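Local coordinates for protein PcyX_EBK42635 (Marine metagenome, PDB 5OWG) that probably catalyses the ferredoxin-dependent, four-electron reduction of a bilin to the pigment phycoerythrobilin, at residues V30-P35 with I57-L62; L45-R50 with K224-D229; D63-R68 with Q214-P219; L78-M83 with P89-D94. All coordinates share one frame; numbering follows the deposited sequence.

Interaction 1: V30-P35 with I57-L62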
loop_
_atom_site.group_PDB
_atom_site.type_symbol
_atom_site.label_atom_id
_atom_site.label_comp_id
_atom_site.label_asym_id
_atom_site.label_seq_id
_atom_site.Cartn_x
_atom_site.Cartn_y
_atom_site.Cartn_z
ATOM N N VAL A 30 -1.518 6.493 12.968
ATOM C CA VAL A 30 -2.122 7.818 12.948
ATOM C C VAL A 30 -2.050 8.348 11.525
ATOM O O VAL A 30 -0.998 8.269 10.880
ATOM C CB VAL A 30 -1.424 8.779 13.924
ATOM C CG1 VAL A 30 -2.066 10.162 13.868
ATOM C CG2 VAL A 30 -1.484 8.224 15.334
ATOM N N GLU A 31 -3.163 8.887 11.043
ATOM C CA GLU A 31 -3.217 9.450 9.705
ATOM C C GLU A 31 -2.547 10.818 9.674
ATOM O O GLU A 31 -2.611 11.589 10.636
ATOM C CB GLU A 31 -4.665 9.567 9.231
ATOM C CG GLU A 31 -4.807 10.040 7.799
ATOM C CD GLU A 31 -6.213 9.859 7.271
ATOM O OE1 GLU A 31 -7.127 9.605 8.084
ATOM O OE2 GLU A 31 -6.408 9.962 6.042
ATOM N N TYR A 32 -1.901 11.114 8.550
ATOM C CA TYR A 32 -1.221 12.384 8.355
ATOM C C TYR A 32 -1.377 12.802 6.900
ATOM O O TYR A 32 -1.691 11.986 6.029
ATOM C CB TYR A 32 0.265 12.295 8.728
ATOM C CG TYR A 32 1.087 11.479 7.763
ATOM C CD1 TYR A 32 1.129 10.094 7.857
ATOM C CD2 TYR A 32 1.822 12.091 6.758
ATOM C CE1 TYR A 32 1.879 9.342 6.976
ATOM C CE2 TYR A 32 2.575 11.348 5.870
ATOM C CZ TYR A 32 2.599 9.973 5.984
ATOM O OH TYR A 32 3.346 9.227 5.104
ATOM N N ASN A 33 -1.157 14.089 6.645
ATOM C CA ASN A 33 -1.270 14.652 5.301
ATOM C C ASN A 33 0.127 14.713 4.696
ATOM O O ASN A 33 0.937 15.568 5.061
ATOM C CB ASN A 33 -1.921 16.031 5.342
ATOM C CG ASN A 33 -3.341 15.993 5.877
ATOM O OD1 ASN A 33 -3.675 16.697 6.830
ATOM N ND2 ASN A 33 -4.186 15.170 5.263
ATOM N N GLU A 34 0.406 13.808 3.764
ATOM C CA GLU A 34 1.721 13.771 3.134
ATOM C C GLU A 34 1.836 14.896 2.110
ATOM O O GLU A 34 0.917 15.088 1.309
ATOM C CB GLU A 34 1.961 12.422 2.460
ATOM C CG GLU A 34 3.362 12.270 1.887
ATOM C CD GLU A 34 3.605 10.899 1.281
ATOM O OE1 GLU A 34 3.021 10.604 0.217
ATOM O OE2 GLU A 34 4.376 10.115 1.872
ATOM N N PRO A 35 2.932 15.654 2.105
ATOM C CA PRO A 35 3.074 16.736 1.123
ATOM C C PRO A 35 2.911 16.229 -0.303
ATOM O O PRO A 35 3.522 15.234 -0.702
ATOM C CB PRO A 35 4.492 17.260 1.378
ATOM C CG PRO A 35 4.788 16.893 2.779
ATOM C CD PRO A 35 4.077 15.601 3.032
ATOM N N ILE A 57 6.284 2.172 11.773
ATOM C CA ILE A 57 5.970 2.141 10.349
ATOM C C ILE A 57 6.023 3.576 9.843
ATOM O O ILE A 57 5.138 4.382 10.153
ATOM C CB ILE A 57 4.596 1.509 10.085
ATOM C CG1 ILE A 57 4.589 0.041 10.524
ATOM C CG2 ILE A 57 4.217 1.623 8.613
ATOM C CD1 ILE A 57 3.211 -0.477 10.877
ATOM N N ARG A 58 7.055 3.899 9.057
ATOM C CA ARG A 58 7.214 5.272 8.589
ATOM C C ARG A 58 6.121 5.669 7.607
ATOM O O ARG A 58 5.737 6.843 7.558
ATOM C CB ARG A 58 8.591 5.469 7.950
ATOM C CG ARG A 58 8.800 4.769 6.613
ATOM C CD ARG A 58 10.112 5.207 5.978
ATOM N NE ARG A 58 10.364 4.523 4.712
ATOM C CZ ARG A 58 9.943 4.948 3.523
ATOM N NH1 ARG A 58 9.238 6.067 3.412
ATOM N NH2 ARG A 58 10.228 4.246 2.436
ATOM N N ARG A 59 5.607 4.724 6.822
ATOM C CA ARG A 59 4.617 5.071 5.812
ATOM C C ARG A 59 3.671 3.907 5.557
ATOM O O ARG A 59 4.107 2.778 5.311
ATOM C CB ARG A 59 5.297 5.494 4.506
ATOM C CG ARG A 59 4.328 6.010 3.459
ATOM C CD ARG A 59 5.054 6.624 2.274
ATOM N NE ARG A 59 4.136 7.299 1.357
ATOM C CZ ARG A 59 3.571 6.734 0.294
ATOM N NH1 ARG A 59 3.821 5.466 -0.013
ATOM N NH2 ARG A 59 2.751 7.441 -0.471
ATOM N N ALA A 60 2.374 4.202 5.621
ATOM C CA ALA A 60 1.311 3.277 5.244
ATOM C C ALA A 60 0.352 4.041 4.347
ATOM O O ALA A 60 -0.216 5.050 4.773
ATOM C CB ALA A 60 0.585 2.730 6.475
ATOM N N HIS A 61 0.167 3.566 3.116
ATOM C CA HIS A 61 -0.473 4.350 2.065
ATOM C C HIS A 61 -1.622 3.556 1.465
ATOM O O HIS A 61 -1.415 2.446 0.965
ATOM C CB HIS A 61 0.549 4.724 0.986
ATOM C CG HIS A 61 -0.032 5.458 -0.182
ATOM N ND1 HIS A 61 0.563 5.461 -1.424
ATOM C CD2 HIS A 61 -1.145 6.221 -0.295
ATOM C CE1 HIS A 61 -0.161 6.189 -2.256
ATOM N NE2 HIS A 61 -1.202 6.662 -1.596
ATOM N N LEU A 62 -2.823 4.129 1.503
ATOM C CA LEU A 62 -4.010 3.522 0.912
ATOM C C LEU A 62 -4.427 4.344 -0.299
ATOM O O LEU A 62 -4.795 5.516 -0.163
ATOM C CB LEU A 62 -5.155 3.440 1.922
ATOM C CG LEU A 62 -6.461 2.841 1.388
ATOM C CD1 LEU A 62 -6.296 1.354 1.097
ATOM C CD2 LEU A 62 -7.607 3.081 2.358
#
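Arg59 meets Glu34 and Tyr32 from a classic beta bulge, where Arg58 and Arg59 both face Phe81 on the neighbouring strand 73-82. The bulge lies in strand 57-67 of the antiparallel sheet of the bilin reductase fold. Strand 47-53 runs between strands 30-32 and 57-67, so the two segments reach each other through long side chains and the loop after residue 32.

Arg58 offers mainly its backbone here: its O lies 4.2 Å from Tyr32 OH, while its NE bonds to Gln196 of helix 189-204. At Arg59 the contact becomes ionic. Its chain is stretched from CG to NE, with CG trans to the backbone N (chi1 -174°), and this carries the guanidinium across to the carboxylate of Glu34, whose own chain is also extended. The grip is side-on and bidentate. NE reaches Glu34 OE2 at 2.9 Å and NH2 reaches Glu34 OE1 at 3.2 Å, both on the syn side, with the two flat groups only 5° from coplanar. Tyr32 crosses the arginine chain at about a right angle and brings its OH 3.7 Å from Arg59 CG. Asn230 ND2 also bonds to Glu34 OE1, and Leu231 O takes Arg59 NH1, so the ion pair is tied to the C-terminal part of the chain and held against rotation. Past Ala60, His61 CB sits 3.3 Å from the plane of the Arg59 guanidinium, over one face and displaced toward the rim.

Interaction 2: L45-R50 with K224-D229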
loop_
_atom_site.group_PDB
_atom_site.type_symbol
_atom_site.label_atom_id
_atom_site.label_comp_id
_atom_site.label_asym_id
_atom_site.label_seq_id
_atom_site.Cartn_x
_atom_site.Cartn_y
_atom_site.Cartn_z
ATOM N N LEU A 45 -12.764 12.189 -9.884
ATOM C CA LEU A 45 -12.095 11.018 -10.433
ATOM C C LEU A 45 -12.189 9.807 -9.515
ATOM O O LEU A 45 -11.534 8.793 -9.778
ATOM C CB LEU A 45 -10.626 11.340 -10.713
ATOM C CG LEU A 45 -10.383 12.495 -11.686
ATOM C CD1 LEU A 45 -8.956 13.006 -11.564
ATOM C CD2 LEU A 45 -10.682 12.063 -13.112
ATOM N N GLY A 46 -12.987 9.889 -8.456
ATOM C CA GLY A 46 -13.048 8.798 -7.492
ATOM C C GLY A 46 -11.692 8.397 -6.966
ATOM O O GLY A 46 -11.441 7.209 -6.723
ATOM N N TRP A 47 -10.799 9.367 -6.783
ATOM C CA TRP A 47 -9.438 9.117 -6.328
ATOM C C TRP A 47 -9.329 9.511 -4.861
ATOM O O TRP A 47 -9.564 10.673 -4.508
ATOM C CB TRP A 47 -8.436 9.906 -7.171
ATOM C CG TRP A 47 -7.086 9.257 -7.344
ATOM C CD1 TRP A 47 -6.668 8.062 -6.828
ATOM C CD2 TRP A 47 -5.978 9.778 -8.092
ATOM N NE1 TRP A 47 -5.372 7.807 -7.213
ATOM C CE2 TRP A 47 -4.926 8.847 -7.986
ATOM C CE3 TRP A 47 -5.777 10.942 -8.841
ATOM C CZ2 TRP A 47 -3.690 9.044 -8.600
ATOM C CZ3 TRP A 47 -4.549 11.136 -9.451
ATOM C CH2 TRP A 47 -3.522 10.191 -9.326
ATOM N N VAL A 48 -8.984 8.548 -4.012
ATOM C CA VAL A 48 -8.741 8.789 -2.596
ATOM C C VAL A 48 -7.364 8.243 -2.257
ATOM O O VAL A 48 -7.044 7.099 -2.598
ATOM C CB VAL A 48 -9.817 8.138 -1.706
ATOM C CG1 VAL A 48 -9.498 8.348 -0.233
ATOM C CG2 VAL A 48 -11.189 8.707 -2.030
ATOM N N ASN A 49 -6.554 9.057 -1.586
ATOM C CA ASN A 49 -5.212 8.660 -1.178
ATOM C C ASN A 49 -5.005 9.099 0.261
ATOM O O ASN A 49 -5.142 10.285 0.576
ATOM C CB ASN A 49 -4.146 9.271 -2.094
ATOM C CG ASN A 49 -3.969 8.492 -3.383
ATOM O OD1 ASN A 49 -3.243 7.498 -3.421
ATOM N ND2 ASN A 49 -4.629 8.939 -4.445
ATOM N N ARG A 50 -4.676 8.146 1.130
ATOM C CA ARG A 50 -4.569 8.395 2.558
ATOM C C ARG A 50 -3.326 7.704 3.092
ATOM O O ARG A 50 -2.996 6.594 2.665
ATOM C CB ARG A 50 -5.815 7.885 3.288
ATOM C CG ARG A 50 -7.092 8.583 2.856
ATOM C CD ARG A 50 -8.312 7.941 3.482
ATOM N NE ARG A 50 -8.373 8.172 4.921
ATOM C CZ ARG A 50 -9.242 7.587 5.737
ATOM N NH1 ARG A 50 -10.127 6.721 5.262
ATOM N NH2 ARG A 50 -9.223 7.862 7.034
ATOM N N LYS A 224 1.957 10.529 -14.014
ATOM C CA LYS A 224 3.398 10.717 -13.877
ATOM C C LYS A 224 3.737 11.478 -12.601
ATOM O O LYS A 224 4.775 11.221 -11.980
ATOM C CB LYS A 224 3.956 11.443 -15.104
ATOM C CG LYS A 224 5.368 12.000 -14.924
ATOM C CD LYS A 224 6.385 10.934 -14.549
ATOM C CE LYS A 224 7.671 11.572 -14.037
ATOM N NZ LYS A 224 8.679 10.568 -13.595
ATOM N N LEU A 225 2.879 12.416 -12.201
ATOM C CA LEU A 225 3.072 13.127 -10.941
ATOM C C LEU A 225 2.949 12.175 -9.754
ATOM O O LEU A 225 3.815 12.148 -8.870
ATOM C CB LEU A 225 2.049 14.259 -10.835
ATOM C CG LEU A 225 2.478 15.647 -10.357
ATOM C CD1 LEU A 225 3.636 16.199 -11.164
ATOM C CD2 LEU A 225 1.288 16.584 -10.461
ATOM N N PHE A 226 1.875 11.382 -9.726
ATOM C CA PHE A 226 1.620 10.477 -8.608
ATOM C C PHE A 226 2.664 9.365 -8.537
ATOM O O PHE A 226 3.209 9.078 -7.465
ATOM C CB PHE A 226 0.211 9.897 -8.749
ATOM C CG PHE A 226 -0.143 8.877 -7.707
ATOM C CD1 PHE A 226 -0.546 9.269 -6.443
ATOM C CD2 PHE A 226 -0.101 7.525 -8.003
ATOM C CE1 PHE A 226 -0.884 8.330 -5.486
ATOM C CE2 PHE A 226 -0.439 6.583 -7.053
ATOM C CZ PHE A 226 -0.831 6.984 -5.793
ATOM N N CYS A 227 2.954 8.723 -9.672
ATOM C CA CYS A 227 3.847 7.568 -9.667
ATOM C C CYS A 227 5.253 7.925 -9.198
ATOM O O CYS A 227 5.959 7.068 -8.654
ATOM C CB CYS A 227 3.904 6.946 -11.064
ATOM S SG CYS A 227 2.405 6.059 -11.542
ATOM N N SER A 228 5.679 9.172 -9.396
ATOM C CA SER A 228 7.056 9.554 -9.105
ATOM C C SER A 228 7.240 10.156 -7.718
ATOM O O SER A 228 8.326 10.033 -7.141
ATOM C CB SER A 228 7.551 10.558 -10.152
ATOM O OG SER A 228 6.796 11.755 -10.110
ATOM N N ASP A 229 6.212 10.804 -7.163
ATOM C CA ASP A 229 6.365 11.601 -5.953
ATOM C C ASP A 229 5.569 11.102 -4.756
ATOM O O ASP A 229 5.983 11.362 -3.622
ATOM C CB ASP A 229 5.954 13.057 -6.223
ATOM C CG ASP A 229 6.772 13.697 -7.321
ATOM O OD1 ASP A 229 7.713 13.049 -7.824
ATOM O OD2 ASP A 229 6.470 14.851 -7.684
#
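Phe226, on helix 220-229, reaches down onto Trp47 and Asn49 of strand 47-53, two residues whose side chains emerge from the same side of the sheet. A chi1 of 176° swings the phenyl ring away from the helix backbone N and out toward the strand. CB is the first atom to touch, lying 3.8 Å from Trp47 CH2. CG comes next, 3.7 Å from Trp47 CZ2, and CD1 and CD2 lie at nearly the same distance from that carbon. The CZ2 corner of the indole therefore rests over one face of the phenyl ring, displaced toward its rim. The two six-membered rings are inclined at 56° with centroids 5.1 Å apart, which is neither a stack nor a T-shaped pair.

Farther out the partner changes from aromatic to amide. CE1 lies 3.2 Å from Asn49 OD1, and CZ at the tip lies 3.4 Å from that same oxygen. Asn49 does not depend on the ring for its polar bonds: OD1 accepts from His61 NE2, and ND2 donates to Phe40 O. These two bonds fix the amide's rotation, and they leave ND2 above one face of the Trp47 indole, 3.0 Å from its plane.

The site is buried. Phe40 meets Phe226 edge-to-face and also touches the indole, Met213 of helix 210-215 packs on both Trp47 and Phe226, and Asp63 of the adjoining strand 57-67 lies against Phe226 and takes a weak hydrogen bond from Trp47 NE1, so helix 220-229 is seated on the sheet through this aromatic group.

Interaction 3: D63-R68 with Q214-P219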
loop_
_atom_site.group_PDB
_atom_site.type_symbol
_atom_site.label_atom_id
_atom_site.label_comp_id
_atom_site.label_asym_id
_atom_site.label_seq_id
_atom_site.Cartn_x
_atom_site.Cartn_y
_atom_site.Cartn_z
ATOM N N ASP A 63 -4.373 3.724 -1.476
ATOM C CA ASP A 63 -4.741 4.361 -2.733
ATOM C C ASP A 63 -5.938 3.623 -3.316
ATOM O O ASP A 63 -5.829 2.444 -3.669
ATOM C CB ASP A 63 -3.566 4.344 -3.712
ATOM C CG ASP A 63 -3.981 4.682 -5.128
ATOM O OD1 ASP A 63 -4.916 5.491 -5.299
ATOM O OD2 ASP A 63 -3.379 4.127 -6.070
ATOM N N VAL A 64 -7.071 4.316 -3.418
ATOM C CA VAL A 64 -8.323 3.724 -3.878
ATOM C C VAL A 64 -8.862 4.559 -5.030
ATOM O O VAL A 64 -8.979 5.785 -4.910
ATOM C CB VAL A 64 -9.366 3.637 -2.748
ATOM C CG1 VAL A 64 -10.667 3.005 -3.246
ATOM C CG2 VAL A 64 -8.813 2.848 -1.577
ATOM N N VAL A 65 -9.192 3.899 -6.135
ATOM C CA VAL A 65 -9.823 4.536 -7.287
ATOM C C VAL A 65 -11.203 3.913 -7.447
ATOM O O VAL A 65 -11.321 2.743 -7.834
ATOM C CB VAL A 65 -8.995 4.373 -8.569
ATOM C CG1 VAL A 65 -9.666 5.093 -9.731
ATOM C CG2 VAL A 65 -7.580 4.894 -8.365
ATOM N N ASP A 66 -12.242 4.688 -7.152
ATOM C CA ASP A 66 -13.628 4.234 -7.248
ATOM C C ASP A 66 -14.246 4.889 -8.484
ATOM O O ASP A 66 -14.776 6.000 -8.418
ATOM C CB ASP A 66 -14.402 4.578 -5.974
ATOM C CG ASP A 66 -15.774 3.932 -5.929
ATOM O OD1 ASP A 66 -16.448 3.883 -6.978
ATOM O OD2 ASP A 66 -16.177 3.468 -4.841
ATOM N N VAL A 67 -14.176 4.187 -9.617
ATOM C CA VAL A 67 -14.723 4.694 -10.873
ATOM C C VAL A 67 -15.638 3.649 -11.502
ATOM O O VAL A 67 -15.302 3.040 -12.523
ATOM C CB VAL A 67 -13.597 5.106 -11.843
ATOM C CG1 VAL A 67 -12.849 6.318 -11.304
ATOM C CG2 VAL A 67 -12.622 3.958 -12.078
ATOM N N ARG A 68 -16.811 3.452 -10.911
ATOM C CA ARG A 68 -17.789 2.495 -11.427
ATOM C C ARG A 68 -18.918 3.232 -12.145
ATOM O O ARG A 68 -20.098 3.128 -11.802
ATOM C CB ARG A 68 -18.313 1.624 -10.291
ATOM C CG ARG A 68 -17.234 0.767 -9.656
ATOM C CD ARG A 68 -17.750 0.038 -8.434
ATOM N NE ARG A 68 -18.112 0.947 -7.352
ATOM C CZ ARG A 68 -18.648 0.558 -6.201
ATOM N NH1 ARG A 68 -18.886 -0.728 -5.976
ATOM N NH2 ARG A 68 -18.946 1.454 -5.271
ATOM N N GLN A 214 -3.983 4.463 -16.479
ATOM C CA GLN A 214 -4.598 4.854 -17.742
ATOM C C GLN A 214 -5.923 4.131 -17.941
ATOM O O GLN A 214 -6.894 4.719 -18.433
ATOM C CB GLN A 214 -3.648 4.564 -18.905
ATOM C CG GLN A 214 -2.658 5.682 -19.198
ATOM C CD GLN A 214 -1.640 5.296 -20.255
ATOM O OE1 GLN A 214 -1.349 4.116 -20.451
ATOM N NE2 GLN A 214 -1.096 6.293 -20.945
ATOM N N SER A 215 -5.984 2.853 -17.561
ATOM C CA SER A 215 -7.245 2.121 -17.611
ATOM C C SER A 215 -8.287 2.780 -16.715
ATOM O O SER A 215 -9.437 2.979 -17.122
ATOM C CB SER A 215 -7.024 0.665 -17.200
ATOM O OG SER A 215 -5.899 0.109 -17.859
ATOM N N LEU A 216 -7.895 3.137 -15.489
ATOM C CA LEU A 216 -8.807 3.801 -14.564
ATOM C C LEU A 216 -9.250 5.176 -15.048
ATOM O O LEU A 216 -10.127 5.779 -14.420
ATOM C CB LEU A 216 -8.155 3.936 -13.182
ATOM C CG LEU A 216 -8.244 2.768 -12.186
ATOM C CD1 LEU A 216 -9.688 2.368 -11.908
ATOM C CD2 LEU A 216 -7.435 1.561 -12.641
ATOM N N GLY A 217 -8.673 5.690 -16.133
ATOM C CA GLY A 217 -9.077 6.982 -16.650
ATOM C C GLY A 217 -8.485 8.167 -15.924
ATOM O O GLY A 217 -9.104 9.234 -15.889
ATOM N N LEU A 218 -7.291 8.015 -15.337
ATOM C CA LEU A 218 -6.686 9.138 -14.641
ATOM C C LEU A 218 -5.862 9.985 -15.607
ATOM O O LEU A 218 -5.264 9.456 -16.549
ATOM C CB LEU A 218 -5.794 8.644 -13.506
ATOM C CG LEU A 218 -6.486 7.746 -12.477
ATOM C CD1 LEU A 218 -5.474 7.162 -11.508
ATOM C CD2 LEU A 218 -7.566 8.514 -11.725
ATOM N N PRO A 219 -5.821 11.303 -15.405
ATOM C CA PRO A 219 -5.030 12.159 -16.297
ATOM C C PRO A 219 -3.592 11.671 -16.410
ATOM O O PRO A 219 -2.986 11.227 -15.433
ATOM C CB PRO A 219 -5.106 13.535 -15.627
ATOM C CG PRO A 219 -6.367 13.504 -14.845
ATOM C CD PRO A 219 -6.537 12.088 -14.384
#
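Val65 directs both of its methyls toward the turn that follows helix 210-215, each to a different leucine. CG1 meets Leu216 CD1 at 3.5 Å and also lies against Leu216 CG. CG2 points to Leu218 instead and reaches its CD1 more loosely, at 4.4 Å. Trp47 of strand 47-53 touches both Val65 and Leu218.

The next residue, Asp66, turns to the other side of the strand, where Trp74 packs on it. Its OD1 takes a weak bond from Arg68 NE at 3.4 Å, a salt bridge local to the strand end.

Both leucines flank the end of helix 210-215. Gly217, with its positive phi, closes that helix in a Schellman motif, with its N bonded to Gln214 O at 3.1 Å. The chain then runs through Leu218 to Pro219, the N-cap residue of helix 220-229. This turn between the two helices lies on the sheet of the bilin reductase fold, with Leu216 pointing at strand 57-67 and Leu218 reaching it with its CD1 end.

Val67 faces the turn again. Its CG2 is tucked over the backbone, flanked by N and C, and from there it meets Leu216 CD1 at 3.3 Å, shorter than ordinary methyl contact. The two side chains cross at about a right angle. CD1 of Leu216 thus touches one methyl of Val65 and one of Val67, closer to each than usual. Leu73, on the adjoining strand 73-82, also packs on Leu216, and Val67 CG2 comes within 3.9 Å of Leu216 O.

Interaction 4: L78-M83 with P89-D94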
loop_
_atom_site.group_PDB
_atom_site.type_symbol
_atom_site.label_atom_id
_atom_site.label_comp_id
_atom_site.label_asym_id
_atom_site.label_seq_id
_atom_site.Cartn_x
_atom_site.Cartn_y
_atom_site.Cartn_z
ATOM N N LEU A 78 -2.293 -0.772 -1.377
ATOM C CA LEU A 78 -1.974 -0.626 0.038
ATOM C C LEU A 78 -0.550 -1.102 0.261
ATOM O O LEU A 78 -0.220 -2.249 -0.058
ATOM C CB LEU A 78 -2.959 -1.412 0.911
ATOM C CG LEU A 78 -2.756 -1.311 2.426
ATOM C CD1 LEU A 78 -2.970 0.110 2.928
ATOM C CD2 LEU A 78 -3.686 -2.269 3.148
ATOM N N CYS A 79 0.287 -0.225 0.811
ATOM C CA CYS A 79 1.693 -0.526 1.028
ATOM C C CYS A 79 2.122 0.028 2.377
ATOM O O CYS A 79 1.679 1.103 2.792
ATOM C CB CYS A 79 2.577 0.068 -0.073
ATOM S SG CYS A 79 4.279 -0.490 0.003
ATOM N N LEU A 80 2.995 -0.715 3.056
ATOM C CA LEU A 80 3.523 -0.319 4.356
ATOM C C LEU A 80 5.038 -0.454 4.348
ATOM O O LEU A 80 5.564 -1.546 4.113
ATOM C CB LEU A 80 2.929 -1.169 5.484
ATOM C CG LEU A 80 1.665 -0.655 6.177
ATOM C CD1 LEU A 80 0.441 -0.798 5.285
ATOM C CD2 LEU A 80 1.449 -1.377 7.503
ATOM N N PHE A 81 5.737 0.657 4.613
ATOM C CA PHE A 81 7.184 0.648 4.793
ATOM C C PHE A 81 7.522 0.743 6.275
ATOM O O PHE A 81 7.012 1.645 6.954
ATOM C CB PHE A 81 7.827 1.818 4.052
ATOM C CG PHE A 81 7.926 1.626 2.564
ATOM C CD1 PHE A 81 8.954 0.878 2.015
ATOM C CD2 PHE A 81 7.007 2.216 1.714
ATOM C CE1 PHE A 81 9.054 0.708 0.648
ATOM C CE2 PHE A 81 7.103 2.052 0.344
ATOM C CZ PHE A 81 8.127 1.296 -0.189
ATOM N N PRO A 82 8.359 -0.135 6.827
ATOM C CA PRO A 82 8.760 0.015 8.232
ATOM C C PRO A 82 9.733 1.173 8.415
ATOM O O PRO A 82 10.214 1.782 7.458
ATOM C CB PRO A 82 9.417 -1.328 8.562
ATOM C CG PRO A 82 9.879 -1.853 7.249
ATOM C CD PRO A 82 8.866 -1.391 6.245
ATOM N N MET A 83 10.022 1.473 9.680
ATOM C CA MET A 83 10.927 2.564 10.011
ATOM C C MET A 83 12.371 2.173 9.683
ATOM O O MET A 83 12.689 1.009 9.419
ATOM C CB MET A 83 10.774 2.948 11.487
ATOM C CG MET A 83 11.350 4.311 11.875
ATOM S SD MET A 83 10.707 5.675 10.884
ATOM C CE MET A 83 8.980 5.640 11.348
ATOM N N PRO A 89 10.120 -6.848 6.114
ATOM C CA PRO A 89 9.617 -6.809 4.736
ATOM C C PRO A 89 8.689 -5.630 4.487
ATOM O O PRO A 89 8.597 -4.711 5.307
ATOM C CB PRO A 89 8.882 -8.148 4.597
ATOM C CG PRO A 89 8.461 -8.488 5.982
ATOM C CD PRO A 89 9.531 -7.954 6.890
ATOM N N ILE A 90 7.998 -5.652 3.350
ATOM C CA ILE A 90 7.066 -4.602 2.961
ATOM C C ILE A 90 5.724 -5.262 2.680
ATOM O O ILE A 90 5.595 -6.043 1.728
ATOM C CB ILE A 90 7.562 -3.821 1.735
ATOM C CG1 ILE A 90 8.847 -3.057 2.067
ATOM C CG2 ILE A 90 6.491 -2.851 1.232
ATOM C CD1 ILE A 90 9.658 -2.680 0.843
ATOM N N TYR A 91 4.726 -4.961 3.509
ATOM C CA TYR A 91 3.356 -5.339 3.188
ATOM C C TYR A 91 2.937 -4.653 1.898
ATOM O O TYR A 91 3.085 -3.436 1.751
ATOM C CB TYR A 91 2.413 -4.945 4.325
ATOM C CG TYR A 91 0.952 -5.282 4.091
ATOM C CD1 TYR A 91 0.142 -4.466 3.308
ATOM C CD2 TYR A 91 0.378 -6.404 4.673
ATOM C CE1 TYR A 91 -1.193 -4.769 3.099
ATOM C CE2 TYR A 91 -0.954 -6.714 4.473
ATOM C CZ TYR A 91 -1.735 -5.893 3.686
ATOM O OH TYR A 91 -3.062 -6.197 3.485
ATOM N N GLY A 92 2.423 -5.436 0.958
ATOM C CA GLY A 92 1.933 -4.892 -0.287
ATOM C C GLY A 92 0.699 -5.638 -0.734
ATOM O O GLY A 92 0.717 -6.867 -0.819
ATOM N N PHE A 93 -0.386 -4.915 -0.991
ATOM C CA PHE A 93 -1.628 -5.508 -1.466
ATOM C C PHE A 93 -2.147 -4.660 -2.613
ATOM O O PHE A 93 -2.349 -3.451 -2.451
ATOM C CB PHE A 93 -2.672 -5.601 -0.351
ATOM C CG PHE A 93 -3.958 -6.258 -0.776
ATOM C CD1 PHE A 93 -4.076 -7.638 -0.797
ATOM C CD2 PHE A 93 -5.046 -5.495 -1.157
ATOM C CE1 PHE A 93 -5.256 -8.243 -1.189
ATOM C CE2 PHE A 93 -6.231 -6.094 -1.548
ATOM C CZ PHE A 93 -6.335 -7.469 -1.563
ATOM N N ASP A 94 -2.355 -5.288 -3.766
ATOM C CA ASP A 94 -2.839 -4.604 -4.958
ATOM C C ASP A 94 -3.927 -5.455 -5.587
ATOM O O ASP A 94 -3.694 -6.624 -5.916
ATOM C CB ASP A 94 -1.703 -4.348 -5.952
ATOM C CG ASP A 94 -0.674 -3.367 -5.422
ATOM O OD1 ASP A 94 -1.069 -2.249 -5.034
ATOM O OD2 ASP A 94 0.523 -3.719 -5.388
#
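Phe81 and Ile90 form one aromatic-aliphatic pair across the two strands, Leu78 and Tyr91 the other, and the two pairs lie on different sides of the sheet. Phe81 CE1 comes to 3.4 Å from Ile90 CD1, while Ile90 CG2 lies over one face of the phenyl ring. That same CG2 also reaches Cys79 SG at 3.5 Å, so the isoleucine spreads its branches over two residues of the opposing strand. Helix 189-204 closes over this group, with Gln196 and Ser200 on Phe81 and Tyr199 on Ile90.

On the other side, Leu78, Leu80, Tyr91 and Phe93 send out their side chains together. Tyr91 holds its CG opposite the backbone N (chi1 180°), which slants the ring forward along its own strand, toward Phe93, and over to Leu78, whose CD2 touches Tyr91 CE1 at 3.5 Å. The leucine approaches the ring obliquely. Leu80 sits behind, its CB 4.0 Å from Tyr91 CB. Beyond the ring, Tyr91 OH bonds to Ala169 O of helix 161-179, fixing the tyrosine under that helix.

The backbones set these orientations. Leu78 and Phe93 form a hydrogen-bonded pair: Leu78 N meets Phe93 O at 2.9 Å, and Phe93 N meets Leu78 O at 2.8 Å. Cys79 and Gly92 are the non-hydrogen-bonded pair, and Leu80 N binds Tyr91 O at 3.0 Å. With strand directions 173° apart and the short link from Met83 to Pro89 joining them, this is an antiparallel beta hairpin at the centre of the alpha/beta/alpha sandwich of ferredoxin-dependent bilin reductases.

All four contacts involve one antiparallel sheet. Interaction 4 lies nearest the centre of the chain and is the only one built on paired strands, with backbone bonds and apolar packing on both faces. Interactions 2 and 3 are about 10 Å apart between centres: interaction 2 seats helix 220-229 on strand 47-53 through aromatic rings and an amide, and interaction 3 sets the turn after helix 210-215 on strand 57-67 through methyl groups. Interaction 1 is only partly buried, and there a charge pair takes the place of apolar packing. Strand 57-67 serves both interactions 1 and 3, and His61 connects interaction 1 to interaction 2.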